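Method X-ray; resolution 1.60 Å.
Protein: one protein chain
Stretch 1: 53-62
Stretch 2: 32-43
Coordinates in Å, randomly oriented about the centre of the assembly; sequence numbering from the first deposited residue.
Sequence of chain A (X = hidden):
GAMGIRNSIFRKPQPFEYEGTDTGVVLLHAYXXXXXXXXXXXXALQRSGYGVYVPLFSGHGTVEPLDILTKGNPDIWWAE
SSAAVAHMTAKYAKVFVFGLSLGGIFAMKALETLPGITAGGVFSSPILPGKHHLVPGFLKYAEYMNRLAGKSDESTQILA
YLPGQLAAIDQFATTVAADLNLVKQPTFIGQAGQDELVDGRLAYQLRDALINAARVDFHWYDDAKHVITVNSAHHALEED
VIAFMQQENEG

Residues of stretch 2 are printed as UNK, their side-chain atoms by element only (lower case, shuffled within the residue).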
# COMPACT_ATOMS: atom_id res chain seq x y z
N TYR A 53 5.93 -6.62 -9.19
CA TYR A 53 5.77 -5.35 -9.90
C TYR A 53 5.39 -4.28 -8.91
O TYR A 53 4.44 -4.46 -8.16
CB TYR A 53 4.71 -5.47 -10.97
CG TYR A 53 4.49 -4.22 -11.80
CD1 TYR A 53 5.56 -3.50 -12.31
CD2 TYR A 53 3.21 -3.79 -12.10
CE1 TYR A 53 5.34 -2.37 -13.09
CE2 TYR A 53 2.99 -2.68 -12.89
CZ TYR A 53 4.05 -1.98 -13.38
OH TYR A 53 3.80 -0.88 -14.19
N VAL A 54 6.16 -3.19 -8.91
CA VAL A 54 6.03 -2.11 -7.96
C VAL A 54 5.89 -0.80 -8.73
O VAL A 54 6.90 -0.18 -9.11
CB VAL A 54 7.24 -2.03 -7.00
CG1 VAL A 54 6.96 -1.03 -5.89
CG2 VAL A 54 7.55 -3.42 -6.44
N PRO A 55 4.65 -0.40 -9.02
CA PRO A 55 4.45 0.86 -9.75
C PRO A 55 4.72 2.09 -8.89
O PRO A 55 4.80 1.99 -7.67
CB PRO A 55 2.97 0.82 -10.15
CG PRO A 55 2.32 -0.06 -9.13
CD PRO A 55 3.37 -1.09 -8.75
N LEU A 56 4.80 3.24 -9.55
CA LEU A 56 4.95 4.53 -8.90
C LEU A 56 3.64 5.31 -9.03
O LEU A 56 3.14 5.49 -10.13
CB LEU A 56 6.06 5.33 -9.57
CG LEU A 56 6.25 6.78 -9.14
CD1 LEU A 56 6.63 6.90 -7.68
CD2 LEU A 56 7.29 7.46 -10.07
N PHE A 57 3.10 5.79 -7.91
CA PHE A 57 1.86 6.55 -7.95
C PHE A 57 2.11 7.97 -8.44
O PHE A 57 3.12 8.58 -8.08
CB PHE A 57 1.18 6.57 -6.59
CG PHE A 57 0.48 5.27 -6.22
CD1 PHE A 57 -0.32 4.60 -7.13
CD2 PHE A 57 0.60 4.74 -4.94
CE1 PHE A 57 -0.98 3.41 -6.78
CE2 PHE A 57 -0.07 3.55 -4.59
CZ PHE A 57 -0.85 2.91 -5.51
N SER A 58 1.19 8.49 -9.25
CA SER A 58 1.32 9.86 -9.76
C SER A 58 1.60 10.83 -8.63
O SER A 58 1.00 10.75 -7.54
CB SER A 58 0.08 10.29 -10.52
OG SER A 58 0.09 9.76 -11.83
N GLY A 59 2.50 11.77 -8.91
CA GLY A 59 2.80 12.85 -7.98
C GLY A 59 3.87 12.49 -6.98
O GLY A 59 4.43 13.37 -6.33
N HIS A 60 4.13 11.19 -6.81
CA HIS A 60 5.14 10.72 -5.87
C HIS A 60 6.49 10.59 -6.55
O HIS A 60 6.60 10.58 -7.78
CB HIS A 60 4.72 9.37 -5.27
CG HIS A 60 3.56 9.45 -4.31
ND1 HIS A 60 2.27 9.73 -4.72
CD2 HIS A 60 3.51 9.29 -2.97
CE1 HIS A 60 1.48 9.75 -3.66
NE2 HIS A 60 2.20 9.47 -2.59
N GLY A 61 7.54 10.44 -5.75
CA GLY A 61 8.87 10.17 -6.31
C GLY A 61 9.52 11.35 -7.03
O GLY A 61 10.41 11.16 -7.86
N THR A 62 9.09 12.57 -6.71
CA THR A 62 9.76 13.74 -7.29
C THR A 62 10.39 14.60 -6.20
O THR A 62 10.16 14.40 -5.01
CB THR A 62 8.81 14.64 -8.10
OG1 THR A 62 8.06 15.48 -7.21
CG2 THR A 62 7.89 13.82 -9.00
N UNK A 32 2.97 9.53 0.31
CA UNK A 32 4.30 10.17 0.39
C UNK A 32 5.46 9.19 0.17
O UNK A 32 6.63 9.60 0.15
c UNK A 32 4.55 10.96 1.70
o UNK A 32 4.86 10.08 2.80
c UNK A 32 3.38 11.86 2.03
N UNK A 33 5.15 7.91 -0.02
CA UNK A 33 6.18 6.91 -0.27
C UNK A 33 6.54 6.80 -1.73
O UNK A 33 6.39 7.75 -2.51
N UNK A 34 6.98 5.60 -2.12
CA UNK A 34 7.46 5.36 -3.47
C UNK A 34 7.77 3.87 -3.58
O UNK A 34 7.61 3.13 -2.57
o UNK A 34 9.86 5.53 -3.17
c UNK A 34 8.73 6.15 -3.75
N UNK A 35 8.17 3.42 -4.77
CA UNK A 35 8.61 2.02 -4.85
C UNK A 35 9.68 1.62 -3.81
O UNK A 35 9.75 0.46 -3.45
c UNK A 35 8.19 2.87 -7.06
c UNK A 35 9.11 1.90 -6.29
c UNK A 35 8.10 4.05 -6.11
N UNK A 36 10.47 2.58 -3.31
CA UNK A 36 11.46 2.24 -2.28
C UNK A 36 10.86 1.58 -1.04
O UNK A 36 11.54 0.79 -0.36
n UNK A 36 13.76 3.10 -3.71
c UNK A 36 13.16 4.00 -2.95
c UNK A 36 12.25 3.46 -1.85
o UNK A 36 13.33 5.22 -3.09
N UNK A 37 9.59 1.89 -0.75
CA UNK A 37 8.86 1.30 0.37
C UNK A 37 8.87 -0.23 0.28
O UNK A 37 8.75 -0.91 1.29
o UNK A 37 8.09 3.95 1.05
o UNK A 37 6.06 3.69 0.25
c UNK A 37 7.39 1.74 0.37
c UNK A 37 7.18 3.24 0.58
N UNK A 38 9.01 -0.74 -0.94
CA UNK A 38 8.84 -2.16 -1.20
C UNK A 38 10.13 -2.88 -1.61
O UNK A 38 10.09 -4.06 -1.98
s UNK A 38 5.73 -2.83 -0.55
c UNK A 38 7.78 -2.36 -2.30
c UNK A 38 4.06 -2.18 -0.44
c UNK A 38 6.38 -1.88 -1.93
N UNK A 39 11.28 -2.20 -1.56
CA UNK A 39 12.54 -2.84 -1.99
C UNK A 39 12.83 -4.14 -1.26
O UNK A 39 13.11 -5.17 -1.89
o UNK A 39 12.92 -0.61 -3.62
c UNK A 39 13.74 -1.90 -1.78
c UNK A 39 13.71 -0.69 -2.67
n UNK A 39 14.60 0.28 -2.38
N UNK A 40 12.76 -4.13 0.06
CA UNK A 40 13.09 -5.34 0.82
C UNK A 40 12.08 -6.46 0.52
O UNK A 40 12.47 -7.61 0.31
c UNK A 40 16.02 -2.63 2.54
c UNK A 40 13.94 -3.57 4.10
c UNK A 40 14.08 -4.07 2.82
c UNK A 40 15.14 -3.61 2.03
c UNK A 40 14.81 -2.63 4.61
c UNK A 40 13.10 -5.11 2.33
c UNK A 40 15.85 -2.16 3.84
N UNK A 41 10.80 -6.11 0.52
CA UNK A 41 9.74 -7.11 0.30
C UNK A 41 9.88 -7.72 -1.08
O UNK A 41 9.87 -8.96 -1.26
s UNK A 41 6.98 -8.83 1.06
c UNK A 41 8.35 -6.46 0.48
c UNK A 41 7.14 -7.32 0.07
c UNK A 41 6.55 -8.13 2.66
N UNK A 42 10.03 -6.85 -2.08
CA UNK A 42 10.17 -7.28 -3.46
C UNK A 42 11.34 -8.27 -3.62
O UNK A 42 11.23 -9.30 -4.29
c UNK A 42 10.33 -6.07 -4.37
N UNK A 43 12.46 -7.96 -2.98
CA UNK A 43 13.63 -8.82 -3.05
C UNK A 43 13.42 -10.14 -2.31
O UNK A 43 13.84 -11.19 -2.80
n UNK A 43 16.87 -6.64 -5.33
n UNK A 43 18.44 -5.93 -6.84
n UNK A 43 17.44 -7.99 -7.14
c UNK A 43 17.58 -6.86 -6.43
c UNK A 43 15.33 -7.00 -3.45
c UNK A 43 15.92 -7.56 -4.74
c UNK A 43 14.86 -8.08 -2.53
O HOH W 1 6.95 10.44 -2.84

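Position 32 has three side-chain atoms, one carbon carrying an oxygen and a second carbon, and they point away from stretch 1; the contact is made by its backbone N, which donates a hydrogen bond to His-60 NE2 (3.0 Å). The branched pattern is that of Thr-32, whose OG1 finds its hydrogen bond at a residue adjoining the stretch.

Position 33 has no side-chain atoms. Its O lies 3.3 Å from His-60 CD2, at the edge of the imidazole, and a CB here would clash with a side-chain oxygen of position 37. It is Gly-33.

Position 34 carries one carbon and one oxygen: Ser-34. Its OG accepts a hydrogen bond from the backbone N of position 36 (3.0 Å), so a short hydroxyl fits a tight turn.

At position 35 three carbons close a ring onto the backbone N. Its CB lies 3.7 Å from Val-54 CG1, and the ring carbon bonded to its N lies 3.6 Å from Leu-56 CD1. The closed ring defines Pro-35, and the phi of -52° allowed by such a ring suits the start of a 3-10 segment.

Position 36 has two carbons, the second bearing one oxygen and one nitrogen: Asn-36, a polar residue at an exposed site, without contact to stretch 1.

Position 37 has two carbons, the second carrying two oxygens, hence Asp-37. Its OD2 accepts a hydrogen bond from Ser-34 N (3.2 Å), bracing the turn.

Position 38 is an unbranched chain of two carbons, sulfur and carbon, its CB 3.9 Å from Val-54 CG1: Met-38, a buried, apolar residue at the N-cap position.

Position 39 repeats the amide pattern of position 36 and is Asn-39, a polar residue at the first turn of the helix and clear of stretch 1.

Position 40 has one carbon followed by a six-carbon ring, Phe-40, exposed and touching a crystal neighbour; nothing in this contact calls for its ring.

Position 41, again two carbons, sulfur and carbon, is out of reach of stretch 1. It is Met-41, whose flexible apolar chain suits a buried site.

Position 42 has a single carbon, CB, 4.4 Å from Val-54 CG2: Ala-42, a compact apolar residue at a buried site.

Position 43 has three carbons, a nitrogen, then a carbon with two more nitrogens: Arg-43, its charged guanidinium suited to an exposed site.

The contact therefore has two parts. Val-54 and Leu-56 pack against Pro-35, and Val-54 also reaches Met-38 and Ala-42. Beside this apolar patch, His-60 is held by Thr-32 N, while water 1 donates to Gly-33 O (2.8 Å from the water O) and accepts from Gly-61 N (3.0 Å), bridging backbones too far apart to bond directly.

Stretch 2 (32-43) TGSPNDMNFMAR
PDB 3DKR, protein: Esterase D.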